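Local coordinates for protein haloacid dehalogenase-like hydrolase (Bacteroides thetaiotaomicron, PDB 1YMQ) that probably acts as a magnesium-dependent phosphatase of the haloacid dehalogenase superfamily, releasing phosphate from sugar phosphates, at residues A[3-8]-A[207-212]; A[7-12]-A[43-48]; A[47-52]-A[130-135]; A[104-109]-A[148-153]. All coordinates share one frame; numbering follows the deposited sequence.

Contact 1: A[3-8]-A[207-212]; sequences KALFFD and MSFGDG. With MG (magnesium ion), chain B.
D8 and D211 each lend one carboxylate oxygen to the same magnesium ion, with D8 OD1 at 2.2 Å and D211 OD1 at 2.3 Å. The two side chains cross at about a right angle, yet their carboxylate planes are only 15° apart. D8 OD1 and D211 OD1 come within 2.8 Å of each other without a hydrogen bond, a closeness the shared cation makes tolerable. The D8 side chain leaves the backbone with CG opposite its N (chi1 167°), which carries OD1 across toward D211. Its OD2 forms a salt bridge with K188, and T12 OG1 donates to OD1. D215 OD2 accepts from the backbone N of D211 and G212, which probably helps to hold the loop that presents D211.

Behind the metal, strands 4-7 and 207-210 run parallel, their axes 14° apart, and set the spacing of the two aspartates. F6 bonds through both its backbone N and O: its N donates to M207 O at 2.8 Å, and its O accepts from F209 N. The last rung is D8 N to F209 O at 3.2 Å. On the face bearing L5, F7 and F209, the two phenylalanines form an offset stack, centroids 4.5 Å apart, with F7 CE2 over one face of the F209 ring. F209 also packs on I251 and M255 of helix 250-257. Replacing F209 by an alanine would probably leave the F7 ring without its stacking partner and open a gap beneath that helix. Metal-binding aspartates just past adjacent parallel strands are typical of the Rossmann-like haloacid dehalogenase core.

Contact 2: A[7-12]-A[43-48]; sequences FDIDGT and TGRPKA. With MG (magnesium ion), chain B; SO4 (sulfate ion), chain D.
D10 and R45 meet beside what is probably the phosphate pocket of the haloacid dehalogenase site, occupied here by a sulfate next to the magnesium ion, where D8, D10 and T12 fit the DxDx(T/V) signature. R45 grips the D10 carboxylate side-on. Its NE reaches D10 OD2 at 2.9 Å along an almost straight path (173°), meeting the syn lone pair of OD2; NH2 reaches D10 OD1, also at 2.9 Å, with OD1 tilted from the guanidinium plane, and the two flat groups stand 31° apart. NH1 donates to I49 O. Changing R45 to a leucine would probably leave the D10 carboxylate without this double grip and freer to turn.

D10 also binds the magnesium through its backbone O, at 2.3 Å. T43 suits its place because its hydroxyl works twice: turned opposite the backbone N (chi1 -174°), OG1 donates to sulfate O1 at 2.7 Å and accepts from R45 N, closing an ST turn. I9 N and D10 N also donate to O1, while G44 N reaches O4 at 3.0 Å. I9 CD1 packs on T43 CB at 3.7 Å. The two loops leave neighbouring parallel strands, 4-7 and 38-42; T43 is backbone-bonded to I66 on the next strand, 64-67.

Contact 3: A[47-52]-A[130-135]; sequences KAIINN and HVNVIP
I49 and V131 approach obliquely and touch through single methyl groups, I49 CG2 against V131 CG1 at 3.4 Å, tighter than ordinary van der Waals contact. Each side chain is turned so that this branch leads. In I49 the longer arm, CG1, lies between the backbone N and the carbonyl carbon (chi1 66°), which leaves the short CG2 to meet V131. In V131, CG1 stands opposite the backbone N (chi1 174°) and reaches toward I49, coming also within 3.9 Å of I49 CB. Beta-branched residues fit here, since they offer a methyl close to the main chain where the two loops nearly meet.

N132 crosses I49 at about a right angle and brings its OD1 to 3.8 Å from I49 CG2; the asparagine is poorly ordered, so this touch is a loose one at the margin. N51 flanks the apolar pair with its amide. N51 ND2 lies 3.0 Å from H130 O, but at an angle too poor for a hydrogen bond; its proper acceptor is L129 O, one residue earlier. N51 is thus directed at carbonyls where helix 119-128 has ended, and H130, with its positive phi, turns the chain away from the helical path.

Behind the first loop, R45 NH1 donates to I49 O and more weakly to N51 OD1, tying it to the arginine that grips D10. Further along the second loop I134 packs on I112 and V114. This small, partly exposed patch is consistent with a seam between the catalytic core and the inserted cap domain of a C2-capped haloacid dehalogenase.

Contact 4: A[104-109]-A[148-153]; sequences CIFVEE and IQMTPF
F153 turns the edge of its ring to I105, whose CD1 lies in the ring plane 3.8 Å from F153 CE1, while F178 meets the same ring with planes at about 40°. F106 is approached obliquely: M150 SD lies 5.0 Å from the centroid of the F106 ring, 61° off its normal and nearest to CE2, a Met-aromatic contact. M150 chi1, at 29°, lies well off a staggered value, which may mean some strain. I105, F106 and M150 stand on antiparallel strands 104-107 and 149-152, and F153 follows the second; strand 104-107 is central in a three-stranded sheet.

C104 is small enough to sit over P152, its SG 3.6 Å from P152 CA. Proline is tolerated because this non-hydrogen-bonded pair asks no N-H of it toward C104. I105 and T151 form a hydrogen-bonded pair, with T151 N to I105 O at 2.7 Å. The amide of Q149 bridges: NE2 donates to G44 O, and OE1 accepts from N69. I148 lays CD1 against E109 CB, and E109 holds K82 and Y72 with its carboxylate. Opposite V107, I148 and Q149 form a classic beta bulge: V107 O accepts from I148 N at 2.8 Å and, weakly, from Q149 N at 3.4 Å.

Contacts 1 and 2 share D8 and the magnesium ion, their centres 11 Å apart; both spring from strand 4-7 of the large mixed sheet. Contact 2 runs on into contact 3 through K47 and A48, and those centres are 12 Å apart. Contact 4 belongs to the separate three-stranded sheet, yet it touches contact 2, centres 15 Å apart, where P46 packs on V107. I134 of contact 3 packs on I105 of contact 4. Along the chain, contacts 3 and 4 both lie within the loop closed by contact 1, their centres about 22 and 23 Å from its own. The inserted part, which holds contact 4 and one side of contact 3, probably forms the cap; contact 3 and the touch between contacts 2 and 4 bring it against the core.

Contact 1: A[3-8]-A[207-212]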
loop_
_atom_site.group_PDB
_atom_site.type_symbol
_atom_site.label_atom_id
_atom_site.label_comp_id
_atom_site.label_asym_id
_atom_site.label_seq_id
_atom_site.Cartn_x
_atom_site.Cartn_y
_atom_site.Cartn_z
ATOM N N LYS A 3 -2.576 7.603 -19.219
ATOM C CA LYS A 3 -1.149 7.933 -19.228
ATOM C C LYS A 3 -0.399 7.461 -17.984
ATOM O O LYS A 3 0.823 7.375 -18.001
ATOM C CB LYS A 3 -0.918 9.433 -19.350
ATOM C CG LYS A 3 -1.468 10.055 -20.631
ATOM C CD LYS A 3 -1.024 11.521 -20.748
ATOM C CE LYS A 3 0.409 11.640 -21.223
ATOM N NZ LYS A 3 0.692 13.013 -21.757
ATOM N N ALA A 4 -1.123 7.222 -16.897
ATOM C CA ALA A 4 -0.483 6.780 -15.666
ATOM C C ALA A 4 -1.241 5.568 -15.082
ATOM O O ALA A 4 -2.446 5.601 -14.931
ATOM C CB ALA A 4 -0.475 7.944 -14.615
ATOM N N LEU A 5 -0.488 4.542 -14.690
ATOM C CA LEU A 5 -1.019 3.334 -14.138
ATOM C C LEU A 5 -0.540 3.244 -12.700
ATOM O O LEU A 5 0.641 3.481 -12.433
ATOM C CB LEU A 5 -0.465 2.101 -14.912
ATOM C CG LEU A 5 -0.691 2.170 -16.425
ATOM C CD1 LEU A 5 -0.021 0.956 -17.082
ATOM C CD2 LEU A 5 -2.242 2.185 -16.755
ATOM N N PHE A 6 -1.448 2.876 -11.798
ATOM C CA PHE A 6 -1.063 2.761 -10.404
ATOM C C PHE A 6 -1.381 1.344 -9.937
ATOM O O PHE A 6 -2.553 0.941 -9.929
ATOM C CB PHE A 6 -1.865 3.779 -9.564
ATOM C CG PHE A 6 -1.512 5.178 -9.923
ATOM C CD1 PHE A 6 -2.206 5.845 -10.943
ATOM C CD2 PHE A 6 -0.500 5.828 -9.266
ATOM C CE1 PHE A 6 -1.873 7.171 -11.247
ATOM C CE2 PHE A 6 -0.152 7.148 -9.562
ATOM C CZ PHE A 6 -0.860 7.830 -10.565
ATOM N N PHE A 7 -0.346 0.649 -9.478
ATOM C CA PHE A 7 -0.503 -0.733 -9.041
ATOM C C PHE A 7 -0.198 -0.960 -7.582
ATOM O O PHE A 7 0.886 -0.630 -7.096
ATOM C CB PHE A 7 0.469 -1.669 -9.819
ATOM C CG PHE A 7 0.263 -1.675 -11.277
ATOM C CD1 PHE A 7 1.008 -0.855 -12.113
ATOM C CD2 PHE A 7 -0.682 -2.560 -11.852
ATOM C CE1 PHE A 7 0.820 -0.894 -13.523
ATOM C CE2 PHE A 7 -0.886 -2.623 -13.231
ATOM C CZ PHE A 7 -0.155 -1.803 -14.076
ATOM N N ASP A 8 -1.132 -1.604 -6.915
ATOM C CA ASP A 8 -0.902 -2.063 -5.551
ATOM C C ASP A 8 0.082 -3.251 -5.737
ATOM O O ASP A 8 0.160 -3.852 -6.821
ATOM C CB ASP A 8 -2.220 -2.587 -4.985
ATOM C CG ASP A 8 -2.020 -3.344 -3.743
ATOM O OD1 ASP A 8 -2.593 -4.440 -3.666
ATOM O OD2 ASP A 8 -1.260 -2.830 -2.872
ATOM N N MET A 207 -5.315 5.243 -14.227
ATOM C CA MET A 207 -5.942 3.930 -14.047
ATOM C C MET A 207 -5.281 3.276 -12.845
ATOM O O MET A 207 -4.050 3.338 -12.697
ATOM C CB MET A 207 -5.736 3.054 -15.283
ATOM C CG MET A 207 -6.476 1.771 -15.222
ATOM S SD MET A 207 -6.191 0.789 -16.792
ATOM C CE MET A 207 -7.267 1.737 -17.931
ATOM N N SER A 208 -6.086 2.712 -11.948
ATOM C CA SER A 208 -5.499 2.079 -10.765
ATOM C C SER A 208 -5.930 0.620 -10.706
ATOM O O SER A 208 -6.936 0.237 -11.322
ATOM C CB SER A 208 -5.914 2.825 -9.487
ATOM O OG SER A 208 -7.341 2.854 -9.362
ATOM N N PHE A 209 -5.122 -0.190 -10.014
ATOM C CA PHE A 209 -5.377 -1.611 -9.917
ATOM C C PHE A 209 -5.168 -1.999 -8.468
ATOM O O PHE A 209 -4.146 -1.663 -7.878
ATOM C CB PHE A 209 -4.411 -2.449 -10.763
ATOM C CG PHE A 209 -4.350 -2.077 -12.225
ATOM C CD1 PHE A 209 -3.722 -0.890 -12.632
ATOM C CD2 PHE A 209 -4.944 -2.910 -13.177
ATOM C CE1 PHE A 209 -3.689 -0.520 -13.984
ATOM C CE2 PHE A 209 -4.922 -2.555 -14.546
ATOM C CZ PHE A 209 -4.308 -1.382 -14.941
ATOM N N GLY A 210 -6.123 -2.740 -7.915
ATOM C CA GLY A 210 -6.012 -3.146 -6.519
ATOM C C GLY A 210 -6.854 -4.342 -6.131
ATOM O O GLY A 210 -7.799 -4.705 -6.839
ATOM N N ASP A 211 -6.540 -4.943 -4.975
ATOM C CA ASP A 211 -7.309 -6.105 -4.494
ATOM C C ASP A 211 -7.773 -5.956 -3.036
ATOM O O ASP A 211 -8.453 -6.817 -2.557
ATOM C CB ASP A 211 -6.431 -7.373 -4.497
ATOM C CG ASP A 211 -5.399 -7.335 -3.409
ATOM O OD1 ASP A 211 -4.709 -6.306 -3.274
ATOM O OD2 ASP A 211 -5.269 -8.339 -2.687
ATOM N N GLY A 212 -7.403 -4.866 -2.363
ATOM C CA GLY A 212 -7.701 -4.750 -0.947
ATOM C C GLY A 212 -8.430 -3.515 -0.478
ATOM O O GLY A 212 -8.596 -2.556 -1.212
HETATM MG MG MG B . -3.010 -5.603 -1.866
HETATM O O HOH W 1 -4.035 -7.227 -0.504
HETATM O O HOH W 2 -4.294 -3.900 -0.945
#

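Contact 2: A[7-12]-A[43-48]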
loop_
_atom_site.group_PDB
_atom_site.type_symbol
_atom_site.label_atom_id
_atom_site.label_comp_id
_atom_site.label_asym_id
_atom_site.label_seq_id
_atom_site.Cartn_x
_atom_site.Cartn_y
_atom_site.Cartn_z
ATOM N N PHE A 7 -0.346 0.649 -9.478
ATOM C CA PHE A 7 -0.503 -0.733 -9.041
ATOM C C PHE A 7 -0.198 -0.960 -7.582
ATOM O O PHE A 7 0.886 -0.630 -7.096
ATOM C CB PHE A 7 0.469 -1.669 -9.819
ATOM C CG PHE A 7 0.263 -1.675 -11.277
ATOM C CD1 PHE A 7 1.008 -0.855 -12.113
ATOM C CD2 PHE A 7 -0.682 -2.560 -11.852
ATOM C CE1 PHE A 7 0.820 -0.894 -13.523
ATOM C CE2 PHE A 7 -0.886 -2.623 -13.231
ATOM C CZ PHE A 7 -0.155 -1.803 -14.076
ATOM N N ASP A 8 -1.132 -1.604 -6.915
ATOM C CA ASP A 8 -0.902 -2.063 -5.551
ATOM C C ASP A 8 0.082 -3.251 -5.737
ATOM O O ASP A 8 0.160 -3.852 -6.821
ATOM C CB ASP A 8 -2.220 -2.587 -4.985
ATOM C CG ASP A 8 -2.020 -3.344 -3.743
ATOM O OD1 ASP A 8 -2.593 -4.440 -3.666
ATOM O OD2 ASP A 8 -1.260 -2.830 -2.872
ATOM N N ILE A 9 0.817 -3.621 -4.701
ATOM C CA ILE A 9 1.762 -4.736 -4.869
ATOM C C ILE A 9 1.145 -6.094 -4.540
ATOM O O ILE A 9 0.863 -6.897 -5.437
ATOM C CB ILE A 9 3.018 -4.565 -3.951
ATOM C CG1 ILE A 9 3.793 -3.317 -4.376
ATOM C CG2 ILE A 9 3.965 -5.825 -4.070
ATOM C CD1 ILE A 9 5.037 -2.941 -3.447
ATOM N N ASP A 10 0.916 -6.326 -3.256
ATOM C CA ASP A 10 0.448 -7.617 -2.770
ATOM C C ASP A 10 -0.969 -8.004 -3.173
ATOM O O ASP A 10 -1.925 -7.401 -2.743
ATOM C CB ASP A 10 0.631 -7.693 -1.243
ATOM C CG ASP A 10 2.060 -7.415 -0.835
ATOM O OD1 ASP A 10 2.952 -8.219 -1.184
ATOM O OD2 ASP A 10 2.304 -6.371 -0.196
ATOM N N GLY A 11 -1.075 -9.061 -3.983
ATOM C CA GLY A 11 -2.380 -9.480 -4.456
ATOM C C GLY A 11 -2.754 -8.790 -5.790
ATOM O O GLY A 11 -3.777 -9.107 -6.368
ATOM N N THR A 12 -1.918 -7.863 -6.286
ATOM C CA THR A 12 -2.232 -7.166 -7.538
ATOM C C THR A 12 -1.099 -7.420 -8.551
ATOM O O THR A 12 -1.341 -7.927 -9.639
ATOM C CB THR A 12 -2.470 -5.685 -7.238
ATOM O OG1 THR A 12 -3.611 -5.581 -6.371
ATOM C CG2 THR A 12 -2.720 -4.893 -8.534
ATOM N N THR A 43 1.449 1.293 -2.657
ATOM C CA THR A 43 1.447 0.255 -1.633
ATOM C C THR A 43 1.337 0.765 -0.188
ATOM O O THR A 43 1.661 1.920 0.101
ATOM C CB THR A 43 2.753 -0.595 -1.775
ATOM O OG1 THR A 43 2.703 -1.707 -0.855
ATOM C CG2 THR A 43 4.018 0.258 -1.552
ATOM N N GLY A 44 0.795 -0.098 0.685
ATOM C CA GLY A 44 0.715 0.245 2.100
ATOM C C GLY A 44 2.071 -0.078 2.688
ATOM O O GLY A 44 2.369 0.311 3.829
ATOM N N ARG A 45 2.909 -0.839 1.966
ATOM C CA ARG A 45 4.242 -1.124 2.518
ATOM C C ARG A 45 5.179 0.092 2.576
ATOM O O ARG A 45 5.170 0.942 1.689
ATOM C CB ARG A 45 5.030 -2.127 1.678
ATOM C CG ARG A 45 4.476 -3.571 1.598
ATOM C CD ARG A 45 5.465 -4.417 0.771
ATOM N NE ARG A 45 4.976 -5.789 0.616
ATOM C CZ ARG A 45 5.708 -6.876 0.864
ATOM N NH1 ARG A 45 6.964 -6.763 1.290
ATOM N NH2 ARG A 45 5.187 -8.086 0.674
ATOM N N PRO A 46 6.015 0.165 3.633
ATOM C CA PRO A 46 6.997 1.251 3.756
ATOM C C PRO A 46 8.072 0.851 2.731
ATOM O O PRO A 46 8.299 -0.339 2.490
ATOM C CB PRO A 46 7.562 1.075 5.178
ATOM C CG PRO A 46 6.486 0.364 5.928
ATOM C CD PRO A 46 5.691 -0.459 4.939
ATOM N N LYS A 47 8.746 1.825 2.140
ATOM C CA LYS A 47 9.820 1.556 1.205
ATOM C C LYS A 47 10.801 0.529 1.769
ATOM O O LYS A 47 11.310 -0.331 1.042
ATOM C CB LYS A 47 10.567 2.871 0.927
ATOM C CG LYS A 47 11.913 2.712 0.270
ATOM C CD LYS A 47 12.752 3.978 0.334
ATOM C CE LYS A 47 14.106 3.691 -0.283
ATOM N NZ LYS A 47 15.059 4.824 -0.190
ATOM N N ALA A 48 11.095 0.631 3.071
ATOM C CA ALA A 48 12.061 -0.262 3.684
ATOM C C ALA A 48 11.770 -1.748 3.522
ATOM O O ALA A 48 12.702 -2.558 3.514
ATOM C CB ALA A 48 12.220 0.055 5.152
HETATM MG MG MG B . -3.010 -5.603 -1.866
HETATM S S SO4 D . -0.146 -3.682 -0.441
HETATM O O1 SO4 D . 0.769 -3.488 -1.589
HETATM O O2 SO4 D . -1.146 -4.771 -0.793
HETATM O O3 SO4 D . 0.699 -4.117 0.735
HETATM O O4 SO4 D . -0.925 -2.457 -0.031
HETATM O O HOH W 1 -4.035 -7.227 -0.504
HETATM O O HOH W 2 -4.294 -3.900 -0.945
#

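Contact 3: A[47-52]-A[130-135]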
loop_
_atom_site.group_PDB
_atom_site.type_symbol
_atom_site.label_atom_id
_atom_site.label_comp_id
_atom_site.label_asym_id
_atom_site.label_seq_id
_atom_site.Cartn_x
_atom_site.Cartn_y
_atom_site.Cartn_z
ATOM N N LYS A 47 8.746 1.825 2.140
ATOM C CA LYS A 47 9.820 1.556 1.205
ATOM C C LYS A 47 10.801 0.529 1.769
ATOM O O LYS A 47 11.310 -0.331 1.042
ATOM C CB LYS A 47 10.567 2.871 0.927
ATOM C CG LYS A 47 11.913 2.712 0.270
ATOM C CD LYS A 47 12.752 3.978 0.334
ATOM C CE LYS A 47 14.106 3.691 -0.283
ATOM N NZ LYS A 47 15.059 4.824 -0.190
ATOM N N ALA A 48 11.095 0.631 3.071
ATOM C CA ALA A 48 12.061 -0.262 3.684
ATOM C C ALA A 48 11.770 -1.748 3.522
ATOM O O ALA A 48 12.702 -2.558 3.514
ATOM C CB ALA A 48 12.220 0.055 5.152
ATOM N N ILE A 49 10.497 -2.120 3.409
ATOM C CA ILE A 49 10.202 -3.539 3.237
ATOM C C ILE A 49 9.703 -3.940 1.829
ATOM O O ILE A 49 9.192 -5.033 1.647
ATOM C CB ILE A 49 9.224 -4.049 4.321
ATOM C CG1 ILE A 49 7.863 -3.395 4.176
ATOM C CG2 ILE A 49 9.834 -3.839 5.698
ATOM C CD1 ILE A 49 6.755 -4.195 4.895
ATOM N N ILE A 50 9.849 -3.066 0.834
ATOM C CA ILE A 50 9.468 -3.437 -0.535
ATOM C C ILE A 50 10.624 -4.290 -1.052
ATOM O O ILE A 50 11.619 -3.769 -1.628
ATOM C CB ILE A 50 9.284 -2.194 -1.431
ATOM C CG1 ILE A 50 8.093 -1.377 -0.849
ATOM C CG2 ILE A 50 9.041 -2.654 -2.904
ATOM C CD1 ILE A 50 7.669 -0.059 -1.589
ATOM N N ASN A 51 10.475 -5.591 -0.864
ATOM C CA ASN A 51 11.514 -6.548 -1.214
ATOM C C ASN A 51 11.074 -7.555 -2.269
ATOM O O ASN A 51 11.782 -8.523 -2.523
ATOM C CB ASN A 51 11.949 -7.306 0.065
ATOM C CG ASN A 51 10.884 -8.283 0.587
ATOM O OD1 ASN A 51 9.711 -8.235 0.212
ATOM N ND2 ASN A 51 11.303 -9.169 1.479
ATOM N N ASN A 52 9.922 -7.333 -2.889
ATOM C CA ASN A 52 9.439 -8.294 -3.858
ATOM C C ASN A 52 9.225 -7.762 -5.257
ATOM O O ASN A 52 8.521 -8.376 -6.049
ATOM C CB ASN A 52 8.145 -8.904 -3.343
ATOM C CG ASN A 52 7.090 -7.855 -2.986
ATOM O OD1 ASN A 52 7.330 -6.649 -3.079
ATOM N ND2 ASN A 52 5.931 -8.320 -2.571
ATOM N N HIS A 130 9.187 -12.871 3.993
ATOM C CA HIS A 130 10.645 -12.795 3.988
ATOM C C HIS A 130 11.170 -11.413 4.228
ATOM O O HIS A 130 12.216 -11.032 3.686
ATOM C CB HIS A 130 11.217 -13.300 2.664
ATOM C CG HIS A 130 11.306 -14.783 2.586
ATOM N ND1 HIS A 130 11.486 -15.568 3.703
ATOM C CD2 HIS A 130 11.292 -15.626 1.527
ATOM C CE1 HIS A 130 11.579 -16.834 3.336
ATOM N NE2 HIS A 130 11.463 -16.893 2.020
ATOM N N VAL A 131 10.435 -10.658 5.026
ATOM C CA VAL A 131 10.842 -9.318 5.363
ATOM C C VAL A 131 11.967 -9.390 6.397
ATOM O O VAL A 131 11.981 -10.276 7.252
ATOM C CB VAL A 131 9.650 -8.541 5.960
ATOM C CG1 VAL A 131 10.102 -7.181 6.462
ATOM C CG2 VAL A 131 8.563 -8.406 4.910
ATOM N N ASN A 132 12.905 -8.453 6.308
ATOM C CA ASN A 132 14.015 -8.348 7.267
ATOM C C ASN A 132 13.493 -8.178 8.710
ATOM O O ASN A 132 12.492 -7.485 8.929
ATOM C CB ASN A 132 14.872 -7.120 6.944
ATOM C CG ASN A 132 14.058 -5.806 6.961
ATOM O OD1 ASN A 132 13.244 -5.557 6.068
ATOM N ND2 ASN A 132 14.279 -4.975 7.981
ATOM N N VAL A 133 14.180 -8.790 9.679
ATOM C CA VAL A 133 13.787 -8.660 11.079
ATOM C C VAL A 133 13.714 -7.172 11.435
ATOM O O VAL A 133 14.656 -6.414 11.230
ATOM C CB VAL A 133 14.800 -9.323 12.057
ATOM C CG1 VAL A 133 14.482 -8.900 13.515
ATOM C CG2 VAL A 133 14.742 -10.840 11.919
ATOM N N ILE A 134 12.576 -6.771 11.980
ATOM C CA ILE A 134 12.367 -5.385 12.376
ATOM C C ILE A 134 12.813 -5.256 13.825
ATOM O O ILE A 134 12.391 -6.024 14.679
ATOM C CB ILE A 134 10.857 -5.036 12.235
ATOM C CG1 ILE A 134 10.459 -5.127 10.751
ATOM C CG2 ILE A 134 10.534 -3.654 12.858
ATOM C CD1 ILE A 134 8.955 -5.221 10.535
ATOM N N PRO A 135 13.694 -4.301 14.118
ATOM C CA PRO A 135 14.183 -4.087 15.497
ATOM C C PRO A 135 13.035 -3.810 16.499
ATOM O O PRO A 135 12.092 -3.064 16.188
ATOM C CB PRO A 135 15.098 -2.856 15.350
ATOM C CG PRO A 135 15.564 -2.946 13.908
ATOM C CD PRO A 135 14.276 -3.322 13.188
#

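Contact 4: A[104-109]-A[148-153]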
loop_
_atom_site.group_PDB
_atom_site.type_symbol
_atom_site.label_atom_id
_atom_site.label_comp_id
_atom_site.label_asym_id
_atom_site.label_seq_id
_atom_site.Cartn_x
_atom_site.Cartn_y
_atom_site.Cartn_z
ATOM N N CYS A 104 2.601 -3.639 17.436
ATOM C CA CYS A 104 2.366 -2.475 16.576
ATOM C C CYS A 104 3.685 -2.020 15.975
ATOM O O CYS A 104 4.679 -1.845 16.684
ATOM C CB CYS A 104 1.664 -1.352 17.362
ATOM S SG CYS A 104 1.198 0.110 16.288
ATOM N N ILE A 105 3.698 -1.847 14.641
ATOM C CA ILE A 105 4.862 -1.360 13.952
ATOM C C ILE A 105 4.739 0.174 13.827
ATOM O O ILE A 105 3.648 0.722 13.591
ATOM C CB ILE A 105 5.005 -2.025 12.520
ATOM C CG1 ILE A 105 5.262 -3.530 12.721
ATOM C CG2 ILE A 105 6.169 -1.402 11.735
ATOM C CD1 ILE A 105 5.256 -4.385 11.495
ATOM N N PHE A 106 5.862 0.850 14.007
ATOM C CA PHE A 106 5.907 2.305 13.879
ATOM C C PHE A 106 6.947 2.583 12.823
ATOM O O PHE A 106 8.114 2.229 12.976
ATOM C CB PHE A 106 6.292 2.975 15.208
ATOM C CG PHE A 106 5.257 2.806 16.246
ATOM C CD1 PHE A 106 5.223 1.661 17.030
ATOM C CD2 PHE A 106 4.295 3.779 16.450
ATOM C CE1 PHE A 106 4.256 1.496 18.010
ATOM C CE2 PHE A 106 3.344 3.609 17.412
ATOM C CZ PHE A 106 3.333 2.447 18.206
ATOM N N VAL A 107 6.523 3.210 11.736
ATOM C CA VAL A 107 7.441 3.506 10.661
ATOM C C VAL A 107 7.780 5.004 10.570
ATOM O O VAL A 107 6.895 5.857 10.497
ATOM C CB VAL A 107 6.842 3.077 9.267
ATOM C CG1 VAL A 107 7.924 3.073 8.206
ATOM C CG2 VAL A 107 6.191 1.671 9.372
ATOM N N GLU A 108 9.077 5.295 10.544
ATOM C CA GLU A 108 9.591 6.645 10.415
ATOM C C GLU A 108 10.166 6.743 9.008
ATOM O O GLU A 108 10.184 5.765 8.261
ATOM C CB GLU A 108 10.713 6.894 11.443
ATOM C CG GLU A 108 10.246 6.756 12.865
ATOM C CD GLU A 108 11.432 6.717 13.831
ATOM O OE1 GLU A 108 12.286 7.594 13.729
ATOM O OE2 GLU A 108 11.509 5.784 14.655
ATOM N N GLU A 109 10.634 7.920 8.627
ATOM C CA GLU A 109 11.202 8.076 7.294
ATOM C C GLU A 109 12.441 7.202 7.092
ATOM O O GLU A 109 12.644 6.647 6.014
ATOM C CB GLU A 109 11.610 9.524 7.038
ATOM C CG GLU A 109 12.176 9.692 5.623
ATOM C CD GLU A 109 12.293 11.148 5.216
ATOM O OE1 GLU A 109 12.349 11.407 3.996
ATOM O OE2 GLU A 109 12.329 12.014 6.110
ATOM N N ILE A 148 5.331 8.215 10.391
ATOM C CA ILE A 148 4.614 8.374 9.130
ATOM C C ILE A 148 3.454 7.392 9.030
ATOM O O ILE A 148 2.360 7.742 8.542
ATOM C CB ILE A 148 5.608 8.209 7.973
ATOM C CG1 ILE A 148 6.707 9.257 8.167
ATOM C CG2 ILE A 148 4.857 8.338 6.583
ATOM C CD1 ILE A 148 7.812 9.302 7.106
ATOM N N GLN A 149 3.683 6.155 9.478
ATOM C CA GLN A 149 2.630 5.186 9.463
ATOM C C GLN A 149 2.788 4.199 10.657
ATOM O O GLN A 149 3.899 3.859 11.021
ATOM C CB GLN A 149 2.707 4.371 8.136
ATOM C CG GLN A 149 1.708 3.199 8.047
ATOM C CD GLN A 149 1.571 2.621 6.565
ATOM O OE1 GLN A 149 0.903 3.211 5.757
ATOM N NE2 GLN A 149 2.205 1.454 6.345
ATOM N N MET A 150 1.667 3.801 11.254
ATOM C CA MET A 150 1.767 2.777 12.307
ATOM C C MET A 150 0.864 1.638 11.876
ATOM O O MET A 150 -0.212 1.827 11.252
ATOM C CB MET A 150 1.373 3.313 13.709
ATOM C CG MET A 150 0.418 4.395 13.761
ATOM S SD MET A 150 0.299 5.089 15.496
ATOM C CE MET A 150 -1.268 5.946 15.264
ATOM N N THR A 151 1.334 0.433 12.159
ATOM C CA THR A 151 0.588 -0.754 11.767
ATOM C C THR A 151 0.299 -1.653 12.970
ATOM O O THR A 151 1.111 -2.577 13.309
ATOM C CB THR A 151 1.398 -1.523 10.717
ATOM O OG1 THR A 151 1.510 -0.717 9.543
ATOM C CG2 THR A 151 0.717 -2.858 10.368
ATOM N N PRO A 152 -0.813 -1.388 13.658
ATOM C CA PRO A 152 -1.213 -2.177 14.822
ATOM C C PRO A 152 -1.780 -3.516 14.352
ATOM O O PRO A 152 -2.538 -3.592 13.341
ATOM C CB PRO A 152 -2.308 -1.316 15.454
ATOM C CG PRO A 152 -2.924 -0.652 14.253
ATOM C CD PRO A 152 -1.705 -0.220 13.502
ATOM N N PHE A 153 -1.422 -4.571 15.074
ATOM C CA PHE A 153 -1.922 -5.879 14.733
ATOM C C PHE A 153 -3.201 -6.072 15.516
ATOM O O PHE A 153 -3.241 -6.855 16.466
ATOM C CB PHE A 153 -0.861 -6.953 15.039
ATOM C CG PHE A 153 0.194 -7.072 13.977
ATOM C CD1 PHE A 153 1.096 -6.032 13.740
ATOM C CD2 PHE A 153 0.231 -8.194 13.142
ATOM C CE1 PHE A 153 2.032 -6.103 12.685
ATOM C CE2 PHE A 153 1.139 -8.274 12.096
ATOM C CZ PHE A 153 2.051 -7.225 11.863
#